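Local structure of probable Ni/Fe-hydrogenase 1 B-type cytochrome subunit (6G94) at residues G147-S152 against R164-F169; T35-G40 against G187-G192; V72-R77 against G135-S140. The protein is probably the haem-binding b-type cytochrome of the inner membrane that carries electrons for hydrogenase 1. All coordinates share one frame; numbering follows the deposited sequence.

Overall arrangement
Three contacts join the helices of a haem-binding transmembrane bundle. Interaction 2 (35-40 against 187-192) links helix 20-40 to helix 177-203, and so closes a long loop of chain that contains the other two. Within it, interaction 3 (72-77 against 135-140) is completed before interaction 1 (147-152 against 164-169) begins, and both use helix 130-151. The centres of interactions 1 and 2 lie about 18 Å apart, as do those of 1 and 3, and those of 2 and 3 about 16 Å. Interactions 1 and 2 both border the same haem, whereas interaction 3 touches interaction 2 through Met139 and joins helices 55-83 and 130-151 beside the pocket.

Interaction 1: residues G147-S152 against R164-F169. With HEM (protoporphyrin IX containing Fe), chain B.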
loop_
_atom_site.group_PDB
_atom_site.type_symbol
_atom_site.label_atom_id
_atom_site.label_comp_id
_atom_site.label_asym_id
_atom_site.label_seq_id
_atom_site.Cartn_x
_atom_site.Cartn_y
_atom_site.Cartn_z
ATOM N N GLY I 147 41.174 12.588 -7.798
ATOM C CA GLY I 147 40.139 12.966 -6.836
ATOM C C GLY I 147 39.593 14.368 -7.046
ATOM O O GLY I 147 38.392 14.593 -6.882
ATOM N N PHE I 148 40.472 15.300 -7.431
ATOM C CA PHE I 148 40.092 16.689 -7.683
ATOM C C PHE I 148 39.497 16.907 -9.056
ATOM O O PHE I 148 38.715 17.841 -9.251
ATOM C CB PHE I 148 41.277 17.638 -7.491
ATOM C CG PHE I 148 41.360 18.200 -6.116
ATOM C CD1 PHE I 148 40.471 19.170 -5.705
ATOM C CD2 PHE I 148 42.290 17.724 -5.217
ATOM C CE1 PHE I 148 40.510 19.671 -4.423
ATOM C CE2 PHE I 148 42.347 18.222 -3.932
ATOM C CZ PHE I 148 41.451 19.198 -3.533
ATOM N N ALA I 149 39.867 16.060 -9.998
ATOM C CA ALA I 149 39.303 16.135 -11.339
ATOM C C ALA I 149 37.819 15.864 -11.229
ATOM O O ALA I 149 37.035 16.471 -11.930
ATOM C CB ALA I 149 39.968 15.153 -12.282
ATOM N N LEU I 150 37.445 14.949 -10.343
ATOM C CA LEU I 150 36.051 14.674 -10.062
ATOM C C LEU I 150 35.334 15.781 -9.307
ATOM O O LEU I 150 34.233 16.158 -9.659
ATOM C CB LEU I 150 35.921 13.393 -9.264
ATOM C CG LEU I 150 36.344 12.123 -9.953
ATOM C CD1 LEU I 150 36.252 10.972 -8.973
ATOM C CD2 LEU I 150 35.489 11.899 -11.186
ATOM N N TYR I 151 35.967 16.281 -8.260
ATOM C CA TYR I 151 35.410 17.323 -7.411
ATOM C C TYR I 151 35.214 18.697 -8.084
ATOM O O TYR I 151 34.214 19.360 -7.872
ATOM C CB TYR I 151 36.243 17.415 -6.126
ATOM C CG TYR I 151 35.767 18.442 -5.148
ATOM C CD1 TYR I 151 36.176 19.760 -5.259
ATOM C CD2 TYR I 151 34.908 18.113 -4.114
ATOM C CE1 TYR I 151 35.741 20.733 -4.377
ATOM C CE2 TYR I 151 34.469 19.081 -3.219
ATOM C CZ TYR I 151 34.890 20.386 -3.356
ATOM O OH TYR I 151 34.476 21.361 -2.494
ATOM N N SER I 152 36.193 19.116 -8.871
ATOM C CA SER I 152 36.183 20.414 -9.534
ATOM C C SER I 152 35.380 20.421 -10.826
ATOM O O SER I 152 35.312 21.435 -11.514
ATOM C CB SER I 152 37.617 20.839 -9.837
ATOM N N ARG I 164 41.184 19.871 -15.398
ATOM C CA ARG I 164 40.307 19.603 -16.530
ATOM C C ARG I 164 41.095 19.222 -17.772
ATOM O O ARG I 164 40.664 19.419 -18.878
ATOM C CB ARG I 164 39.389 20.796 -16.787
ATOM C CG ARG I 164 38.198 20.865 -15.860
ATOM C CD ARG I 164 37.168 21.836 -16.412
ATOM N NE ARG I 164 37.529 23.205 -16.063
ATOM C CZ ARG I 164 37.393 24.251 -16.863
ATOM N NH1 ARG I 164 36.894 24.098 -18.092
ATOM N NH2 ARG I 164 37.765 25.450 -16.429
ATOM N N TYR I 165 42.280 18.701 -17.550
ATOM C CA TYR I 165 43.093 18.093 -18.575
ATOM C C TYR I 165 43.033 16.623 -18.280
ATOM O O TYR I 165 43.116 15.817 -19.173
ATOM C CB TYR I 165 44.539 18.577 -18.493
ATOM C CG TYR I 165 44.790 19.915 -19.149
ATOM C CD1 TYR I 165 45.115 19.991 -20.485
ATOM C CD2 TYR I 165 44.715 21.106 -18.425
ATOM C CE1 TYR I 165 45.349 21.203 -21.092
ATOM C CE2 TYR I 165 44.944 22.327 -19.028
ATOM C CZ TYR I 165 45.262 22.361 -20.364
ATOM O OH TYR I 165 45.489 23.549 -20.991
ATOM N N VAL I 166 42.890 16.282 -17.005
ATOM C CA VAL I 166 42.770 14.911 -16.564
ATOM C C VAL I 166 41.552 14.313 -17.213
ATOM O O VAL I 166 41.566 13.162 -17.626
ATOM C CB VAL I 166 42.583 14.823 -15.055
ATOM C CG1 VAL I 166 42.429 13.377 -14.631
ATOM C CG2 VAL I 166 43.739 15.489 -14.333
ATOM N N VAL I 167 40.505 15.120 -17.304
ATOM C CA VAL I 167 39.270 14.704 -17.887
ATOM C C VAL I 167 39.475 14.464 -19.375
ATOM O O VAL I 167 39.123 13.421 -19.880
ATOM C CB VAL I 167 38.196 15.747 -17.579
ATOM C CG1 VAL I 167 36.972 15.578 -18.466
ATOM C CG2 VAL I 167 37.814 15.643 -16.120
ATOM N N GLU I 168 40.075 15.428 -20.063
ATOM C CA GLU I 168 40.317 15.319 -21.500
ATOM C C GLU I 168 41.222 14.150 -21.807
ATOM O O GLU I 168 41.067 13.505 -22.836
ATOM C CB GLU I 168 40.893 16.615 -22.066
ATOM C CG GLU I 168 40.206 17.865 -21.555
ATOM C CD GLU I 168 40.780 19.151 -22.120
ATOM O OE1 GLU I 168 41.656 19.066 -22.988
ATOM O OE2 GLU I 168 40.366 20.253 -21.711
ATOM N N PHE I 169 42.157 13.884 -20.901
ATOM C CA PHE I 169 43.050 12.764 -21.024
ATOM C C PHE I 169 42.287 11.440 -21.029
ATOM O O PHE I 169 42.454 10.629 -21.913
ATOM C CB PHE I 169 44.096 12.777 -19.911
ATOM C CG PHE I 169 44.860 11.500 -19.807
ATOM C CD1 PHE I 169 45.875 11.212 -20.698
ATOM C CD2 PHE I 169 44.503 10.567 -18.871
ATOM C CE1 PHE I 169 46.540 10.030 -20.642
ATOM C CE2 PHE I 169 45.171 9.375 -18.801
ATOM C CZ PHE I 169 46.194 9.111 -19.687
HETATM C CHA HEM B . 35.426 9.035 -4.509
HETATM C CHB HEM B . 38.936 7.108 -1.911
HETATM C CHC HEM B . 41.429 11.204 -2.235
HETATM C CHD HEM B . 37.634 13.299 -4.309
HETATM C C1A HEM B . 36.244 8.156 -3.876
HETATM C C2A HEM B . 36.067 6.773 -3.946
HETATM C C3A HEM B . 37.053 6.217 -3.224
HETATM C C4A HEM B . 37.831 7.261 -2.703
HETATM C CMA HEM B . 37.249 4.734 -3.015
HETATM C CAA HEM B . 34.953 6.048 -4.668
HETATM C CBA HEM B . 35.228 5.860 -6.147
HETATM C CGA HEM B . 34.088 5.124 -6.776
HETATM O O1A HEM B . 33.818 3.942 -6.538
HETATM O O2A HEM B . 33.377 5.721 -7.588
HETATM C C1B HEM B . 39.946 8.072 -1.800
HETATM C C2B HEM B . 41.198 7.823 -1.170
HETATM C C3B HEM B . 41.898 8.976 -1.281
HETATM C C4B HEM B . 41.033 9.918 -1.972
HETATM C CMB HEM B . 41.644 6.530 -0.529
HETATM C CAB HEM B . 43.254 9.317 -0.832
HETATM C CBB HEM B . 43.940 8.523 -0.032
HETATM C C1C HEM B . 40.582 12.162 -2.777
HETATM C C2C HEM B . 40.876 13.523 -2.888
HETATM C C3C HEM B . 39.799 14.108 -3.484
HETATM C C4C HEM B . 38.849 13.095 -3.731
HETATM C CMC HEM B . 42.146 14.223 -2.469
HETATM C CAC HEM B . 39.683 15.545 -3.800
HETATM C CBC HEM B . 38.702 16.272 -3.284
HETATM C C1D HEM B . 36.760 12.262 -4.557
HETATM C C2D HEM B . 35.535 12.500 -5.306
HETATM C C3D HEM B . 34.896 11.303 -5.362
HETATM C C4D HEM B . 35.770 10.360 -4.648
HETATM C CMD HEM B . 35.116 13.841 -5.855
HETATM C CAD HEM B . 33.571 10.944 -6.014
HETATM C CBD HEM B . 32.422 11.824 -5.531
HETATM C CGD HEM B . 31.068 11.453 -6.077
HETATM O O1D HEM B . 30.746 11.704 -7.246
HETATM O O2D HEM B . 30.237 10.901 -5.353
HETATM N NA HEM B . 37.350 8.452 -3.137
HETATM N NB HEM B . 39.889 9.321 -2.253
HETATM N NC HEM B . 39.332 11.938 -3.244
HETATM N ND HEM B . 36.871 10.976 -4.191
HETATM FE FE HEM B . 38.257 10.187 -3.258
#
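Phe169 N hydrogen-bonds to Tyr165 O at 2.8 Å in the segment whose Val166 meets Ala149. The fold here is a b-type cytochrome helix bundle: the end of helix 130-151 lines the haem pocket with one side and receives the short helix 166-172 on another. Ala149 CB lies 3.8 Å from Val166 CB, and Val166 CG1, trans to the backbone N (chi1 179°), comes equally near Ala149 CB. Val167 CG2 adds a looser touch. A small methyl suits Ala149, since it lets the chain at Arg164 come close. The other side of the helix belongs to the haem. Gly147 O approaches meso carbon CHD of the haem, and any side chain at Gly147 would run into the porphyrin. Leu150 CB packs 3.5 Å from haem methyl CMD, while Tyr151 CB rests near the same methyl and the vinyl carbon CBC. Tyr151 OH hydrogen-bonds to an acidic side chain on the chain of another protein. Phe163 and helix 55-83 also meet Phe148, whose ring receives the vinyl group: haem CAC sits 3.6 Å above its plane, over the ring centre.

Interaction 2: residues T35-G40 against G187-G192. With HEM (protoporphyrin IX containing Fe), chain B.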
loop_
_atom_site.group_PDB
_atom_site.type_symbol
_atom_site.label_atom_id
_atom_site.label_comp_id
_atom_site.label_asym_id
_atom_site.label_seq_id
_atom_site.Cartn_x
_atom_site.Cartn_y
_atom_site.Cartn_z
ATOM N N THR I 35 35.297 6.152 3.727
ATOM C CA THR I 35 34.222 6.928 3.065
ATOM C C THR I 35 34.180 6.644 1.579
ATOM O O THR I 35 33.110 6.352 1.037
ATOM C CB THR I 35 34.282 8.477 3.262
ATOM O OG1 THR I 35 35.513 9.004 2.757
ATOM C CG2 THR I 35 34.116 8.849 4.703
ATOM N N GLY I 36 35.334 6.733 0.922
ATOM C CA GLY I 36 35.415 6.495 -0.515
ATOM C C GLY I 36 34.938 5.100 -0.921
ATOM O O GLY I 36 34.346 4.908 -1.996
ATOM N N TYR I 37 35.203 4.123 -0.050
ATOM C CA TYR I 37 34.685 2.778 -0.228
ATOM C C TYR I 37 33.162 2.793 -0.409
ATOM O O TYR I 37 32.649 2.203 -1.346
ATOM C CB TYR I 37 35.073 1.877 0.954
ATOM C CG TYR I 37 34.592 0.457 0.774
ATOM C CD1 TYR I 37 35.178 -0.371 -0.186
ATOM C CD2 TYR I 37 33.530 -0.048 1.533
ATOM C CE1 TYR I 37 34.732 -1.665 -0.381
ATOM C CE2 TYR I 37 33.076 -1.346 1.342
ATOM C CZ TYR I 37 33.683 -2.148 0.384
ATOM O OH TYR I 37 33.257 -3.432 0.169
ATOM N N PHE I 38 32.465 3.480 0.496
ATOM C CA PHE I 38 31.012 3.532 0.508
ATOM C C PHE I 38 30.386 4.525 -0.487
ATOM O O PHE I 38 29.170 4.521 -0.680
ATOM C CB PHE I 38 30.526 3.802 1.925
ATOM C CG PHE I 38 30.760 2.665 2.853
ATOM C CD1 PHE I 38 30.352 1.388 2.515
ATOM C CD2 PHE I 38 31.396 2.866 4.072
ATOM C CE1 PHE I 38 30.580 0.325 3.375
ATOM C CE2 PHE I 38 31.629 1.809 4.943
ATOM C CZ PHE I 38 31.224 0.529 4.587
ATOM N N ILE I 39 31.203 5.357 -1.124
ATOM C CA ILE I 39 30.724 6.150 -2.248
ATOM C C ILE I 39 30.512 5.239 -3.451
ATOM O O ILE I 39 29.630 5.470 -4.257
ATOM C CB ILE I 39 31.677 7.326 -2.569
ATOM C CG1 ILE I 39 31.596 8.383 -1.444
ATOM C CG2 ILE I 39 31.380 7.960 -3.926
ATOM C CD1 ILE I 39 32.724 9.396 -1.411
ATOM N N GLY I 40 31.294 4.171 -3.539
ATOM C CA GLY I 40 31.233 3.259 -4.672
ATOM C C GLY I 40 30.382 2.030 -4.382
ATOM O O GLY I 40 29.605 1.588 -5.236
ATOM N N GLY I 187 43.234 3.065 -7.057
ATOM C CA GLY I 187 44.279 3.708 -6.276
ATOM C C GLY I 187 44.088 3.446 -4.808
ATOM O O GLY I 187 45.028 3.156 -4.106
ATOM N N MET I 188 42.852 3.530 -4.358
ATOM C CA MET I 188 42.515 3.240 -2.991
ATOM C C MET I 188 42.860 1.824 -2.556
ATOM O O MET I 188 43.248 1.611 -1.425
ATOM C CB MET I 188 41.041 3.499 -2.794
ATOM C CG MET I 188 40.523 3.182 -1.426
ATOM S SD MET I 188 39.343 1.866 -1.534
ATOM C CE MET I 188 38.817 1.834 0.168
ATOM N N TRP I 189 42.703 0.851 -3.436
ATOM C CA TRP I 189 43.058 -0.511 -3.110
ATOM C C TRP I 189 44.570 -0.689 -3.072
ATOM O O TRP I 189 45.087 -1.437 -2.262
ATOM C CB TRP I 189 42.518 -1.431 -4.164
ATOM C CG TRP I 189 41.117 -1.659 -4.099
ATOM C CD1 TRP I 189 40.240 -1.482 -5.093
ATOM C CD2 TRP I 189 40.386 -2.160 -2.996
ATOM N NE1 TRP I 189 38.992 -1.838 -4.694
ATOM C CE2 TRP I 189 39.050 -2.260 -3.400
ATOM C CE3 TRP I 189 40.731 -2.535 -1.694
ATOM C CZ2 TRP I 189 38.044 -2.701 -2.558
ATOM C CZ3 TRP I 189 39.732 -2.978 -0.848
ATOM C CH2 TRP I 189 38.401 -3.058 -1.285
ATOM N N LEU I 190 45.263 0.004 -3.970
ATOM C CA LEU I 190 46.716 -0.067 -4.065
ATOM C C LEU I 190 47.390 0.520 -2.840
ATOM O O LEU I 190 48.312 -0.082 -2.284
ATOM C CB LEU I 190 47.207 0.626 -5.331
ATOM C CG LEU I 190 46.674 -0.004 -6.628
ATOM C CD1 LEU I 190 47.223 0.709 -7.857
ATOM C CD2 LEU I 190 46.941 -1.508 -6.710
ATOM N N ILE I 191 46.947 1.705 -2.441
ATOM C CA ILE I 191 47.326 2.281 -1.159
ATOM C C ILE I 191 47.115 1.278 -0.004
ATOM O O ILE I 191 48.019 1.074 0.800
ATOM C CB ILE I 191 46.581 3.617 -0.925
ATOM C CG1 ILE I 191 47.267 4.730 -1.720
ATOM C CG2 ILE I 191 46.475 3.968 0.560
ATOM C CD1 ILE I 191 46.363 5.900 -1.985
ATOM N N GLY I 192 45.938 0.650 0.057
ATOM C CA GLY I 192 45.632 -0.349 1.080
ATOM C C GLY I 192 46.585 -1.535 1.071
ATOM O O GLY I 192 46.806 -2.178 2.109
HETATM C CHA HEM B . 35.426 9.035 -4.509
HETATM C CHB HEM B . 38.936 7.108 -1.911
HETATM C CHC HEM B . 41.429 11.204 -2.235
HETATM C CHD HEM B . 37.634 13.299 -4.309
HETATM C C1A HEM B . 36.244 8.156 -3.876
HETATM C C2A HEM B . 36.067 6.773 -3.946
HETATM C C3A HEM B . 37.053 6.217 -3.224
HETATM C C4A HEM B . 37.831 7.261 -2.703
HETATM C CMA HEM B . 37.249 4.734 -3.015
HETATM C CAA HEM B . 34.953 6.048 -4.668
HETATM C CBA HEM B . 35.228 5.860 -6.147
HETATM C CGA HEM B . 34.088 5.124 -6.776
HETATM O O1A HEM B . 33.818 3.942 -6.538
HETATM O O2A HEM B . 33.377 5.721 -7.588
HETATM C C1B HEM B . 39.946 8.072 -1.800
HETATM C C2B HEM B . 41.198 7.823 -1.170
HETATM C C3B HEM B . 41.898 8.976 -1.281
HETATM C C4B HEM B . 41.033 9.918 -1.972
HETATM C CMB HEM B . 41.644 6.530 -0.529
HETATM C CAB HEM B . 43.254 9.317 -0.832
HETATM C CBB HEM B . 43.940 8.523 -0.032
HETATM C C1C HEM B . 40.582 12.162 -2.777
HETATM C C2C HEM B . 40.876 13.523 -2.888
HETATM C C3C HEM B . 39.799 14.108 -3.484
HETATM C C4C HEM B . 38.849 13.095 -3.731
HETATM C CMC HEM B . 42.146 14.223 -2.469
HETATM C CAC HEM B . 39.683 15.545 -3.800
HETATM C CBC HEM B . 38.702 16.272 -3.284
HETATM C C1D HEM B . 36.760 12.262 -4.557
HETATM C C2D HEM B . 35.535 12.500 -5.306
HETATM C C3D HEM B . 34.896 11.303 -5.362
HETATM C C4D HEM B . 35.770 10.360 -4.648
HETATM C CMD HEM B . 35.116 13.841 -5.855
HETATM C CAD HEM B . 33.571 10.944 -6.014
HETATM C CBD HEM B . 32.422 11.824 -5.531
HETATM C CGD HEM B . 31.068 11.453 -6.077
HETATM O O1D HEM B . 30.746 11.704 -7.246
HETATM O O2D HEM B . 30.237 10.901 -5.353
HETATM N NA HEM B . 37.350 8.452 -3.137
HETATM N NB HEM B . 39.889 9.321 -2.253
HETATM N NC HEM B . 39.332 11.938 -3.244
HETATM N ND HEM B . 36.871 10.976 -4.191
HETATM FE FE HEM B . 38.257 10.187 -3.258
#
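The Tyr37 and Trp189 rings cross obliquely, with Tyr37 CE1 4.0 Å from Trp189 CH2. Tyr37 is flanked within its own helix by Phe38: Phe38 CZ lies at the tyrosine edge, in its plane, while Tyr37 CD2 stands 3.5 Å above the Phe38 face, displaced toward the rim. A first torsion of -178°, which sets CG opposite the backbone N, carries the Tyr37 ring out to Trp189. Nearer the backbone, Tyr37 CB meets Met188 CE at 3.8 Å. These two helices, 20-40 and 177-203, form part of the wall of the haem pocket in this transmembrane cytochrome. Glycines at Gly36 and Gly40 leave room for the cofactor: a CB on Gly36 would collide with the porphyrin ring, one on Gly40 with propionate oxygen O1A. Gly36 O comes within 3.0 Å of haem CAA. Met188, flexible and bent at chi2 (-116°), fits the space beside the haem: CG packs 3.6 Å from methyl CMB, and SD 3.8 Å from methyl CMA. Trp189 NE1 hydrogen-bonds to an acidic side chain on the chain of another protein. Ile39 brings its CG2 branch 3.5 Å from propionate oxygen O2D of the haem.

Interaction 3: residues V72-R77 against G135-S140; sequences VVLLMR and GYFLMS
Two transmembrane helices of the cytochrome bundle, 55-83 and 130-151, meet here antiparallel in sense but steeply crossed, their local axes 11.6 Å apart and inclined at 136°. Such a wide separation calls for long side chains, and Leu74, Arg77 and Phe137 span it. Leu74 CD2 packs 3.6 Å from Phe137 CD1, the two side chains passing alongside one another, pointing opposite ways. Leu74 CG also lies near Ser140 CB, where a small residue leaves room for the leucine. Arg77, its chain extended from CG to NE, carries its guanidinium across to Phe137, whose CZ sits 3.8 Å above the guanidinium plane, displaced toward its rim; the two planes stand 80° apart. The ring thus presents its edge to the flat face of the cation, rather than its pi face as in a cation-pi stack. Replacing Phe137 with a serine would probably take the ring edge from the guanidinium face and the ring contact from Leu74 CD2, opening a gap between the helices. The buried Ser140 OG turns back to its own helix and hydrogen-bonds to Tyr136 O at 3.0 Å; Ser140 N reaches the same oxygen from the opposite face of its plane, so two donors grip Tyr136 O. Leu74 continues onto Val141 and Ile144, Arg77 packs on His22 of helix 20-40, and Met139 and Tyr136 lean on Phe194 of helix 177-203.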
loop_
_atom_site.group_PDB
_atom_site.type_symbol
_atom_site.label_atom_id
_atom_site.label_comp_id
_atom_site.label_asym_id
_atom_site.label_seq_id
_atom_site.Cartn_x
_atom_site.Cartn_y
_atom_site.Cartn_z
ATOM N N VAL I 72 46.470 19.313 1.562
ATOM C CA VAL I 72 47.288 20.382 2.130
ATOM C C VAL I 72 48.486 19.794 2.887
ATOM O O VAL I 72 49.646 20.107 2.585
ATOM C CB VAL I 72 46.433 21.319 3.022
ATOM C CG1 VAL I 72 47.293 22.081 4.015
ATOM C CG2 VAL I 72 45.659 22.305 2.155
ATOM N N VAL I 73 48.195 18.925 3.854
ATOM C CA VAL I 73 49.224 18.304 4.668
ATOM C C VAL I 73 50.236 17.566 3.805
ATOM O O VAL I 73 51.423 17.776 3.966
ATOM C CB VAL I 73 48.619 17.387 5.751
ATOM C CG1 VAL I 73 49.705 16.631 6.505
ATOM C CG2 VAL I 73 47.800 18.210 6.730
ATOM N N LEU I 74 49.761 16.714 2.895
ATOM C CA LEU I 74 50.614 15.956 1.977
ATOM C C LEU I 74 51.577 16.848 1.198
ATOM O O LEU I 74 52.747 16.506 1.067
ATOM C CB LEU I 74 49.746 15.150 1.006
ATOM C CG LEU I 74 50.238 14.011 0.096
ATOM C CD1 LEU I 74 50.627 14.534 -1.285
ATOM C CD2 LEU I 74 51.353 13.212 0.756
ATOM N N LEU I 75 51.098 17.971 0.687
ATOM C CA LEU I 75 51.919 18.833 -0.144
ATOM C C LEU I 75 52.926 19.633 0.600
ATOM O O LEU I 75 53.984 19.889 0.067
ATOM C CB LEU I 75 51.083 19.765 -1.007
ATOM C CG LEU I 75 50.454 19.070 -2.204
ATOM C CD1 LEU I 75 49.153 19.775 -2.555
ATOM C CD2 LEU I 75 51.416 19.030 -3.389
ATOM N N MET I 76 52.609 20.046 1.815
ATOM C CA MET I 76 53.620 20.704 2.633
ATOM C C MET I 76 54.667 19.650 3.088
ATOM O O MET I 76 55.865 19.872 2.988
ATOM C CB MET I 76 52.983 21.526 3.771
ATOM C CG MET I 76 52.267 20.719 4.850
ATOM S SD MET I 76 51.902 21.597 6.396
ATOM C CE MET I 76 52.641 20.523 7.631
ATOM N N ARG I 77 54.184 18.490 3.506
ATOM C CA ARG I 77 55.008 17.376 3.922
ATOM C C ARG I 77 55.936 16.882 2.790
ATOM O O ARG I 77 57.002 16.330 3.049
ATOM C CB ARG I 77 54.076 16.281 4.436
ATOM C CG ARG I 77 54.731 15.065 5.011
ATOM C CD ARG I 77 53.733 14.265 5.804
ATOM N NE ARG I 77 54.343 13.008 6.213
ATOM C CZ ARG I 77 53.826 11.799 6.006
ATOM N NH1 ARG I 77 52.656 11.654 5.390
ATOM N NH2 ARG I 77 54.489 10.716 6.416
ATOM N N GLY I 135 56.573 5.128 -4.118
ATOM C CA GLY I 135 55.362 4.766 -4.827
ATOM C C GLY I 135 54.144 5.164 -4.037
ATOM O O GLY I 135 53.113 5.488 -4.602
ATOM N N TYR I 136 54.277 5.151 -2.721
ATOM C CA TYR I 136 53.189 5.486 -1.826
ATOM C C TYR I 136 52.834 6.950 -1.943
ATOM O O TYR I 136 51.663 7.302 -1.971
ATOM C CB TYR I 136 53.580 5.145 -0.391
ATOM C CG TYR I 136 52.595 5.580 0.647
ATOM C CD1 TYR I 136 52.641 6.855 1.186
ATOM C CD2 TYR I 136 51.640 4.705 1.116
ATOM C CE1 TYR I 136 51.732 7.257 2.146
ATOM C CE2 TYR I 136 50.725 5.094 2.073
ATOM C CZ TYR I 136 50.772 6.370 2.582
ATOM O OH TYR I 136 49.863 6.748 3.534
ATOM N N PHE I 137 53.851 7.804 -2.008
ATOM C CA PHE I 137 53.632 9.225 -2.176
ATOM C C PHE I 137 53.252 9.567 -3.598
ATOM O O PHE I 137 52.739 10.621 -3.858
ATOM C CB PHE I 137 54.869 10.007 -1.764
ATOM C CG PHE I 137 54.961 10.258 -0.281
ATOM C CD1 PHE I 137 53.829 10.553 0.478
ATOM C CD2 PHE I 137 56.182 10.208 0.354
ATOM C CE1 PHE I 137 53.912 10.779 1.834
ATOM C CE2 PHE I 137 56.276 10.441 1.706
ATOM C CZ PHE I 137 55.142 10.730 2.446
ATOM N N LEU I 138 53.524 8.665 -4.514
ATOM C CA LEU I 138 53.170 8.864 -5.891
ATOM C C LEU I 138 51.712 8.523 -6.106
ATOM O O LEU I 138 51.059 9.111 -6.940
ATOM C CB LEU I 138 54.038 7.979 -6.772
ATOM C CG LEU I 138 53.898 8.193 -8.270
ATOM C CD1 LEU I 138 54.214 9.627 -8.623
ATOM C CD2 LEU I 138 54.830 7.269 -9.012
ATOM N N MET I 139 51.217 7.560 -5.349
ATOM C CA MET I 139 49.830 7.158 -5.402
ATOM C C MET I 139 48.984 8.313 -4.836
ATOM O O MET I 139 48.104 8.802 -5.526
ATOM C CB MET I 139 49.587 5.907 -4.580
ATOM C CG MET I 139 50.060 4.632 -5.247
ATOM S SD MET I 139 49.007 4.246 -6.639
ATOM C CE MET I 139 49.806 5.098 -7.996
ATOM N N SER I 140 49.275 8.745 -3.593
ATOM C CA SER I 140 48.624 9.852 -2.923
ATOM C C SER I 140 48.416 11.028 -3.858
ATOM O O SER I 140 47.365 11.639 -3.829
ATOM C CB SER I 140 49.453 10.284 -1.716
ATOM O OG SER I 140 49.659 9.192 -0.836
#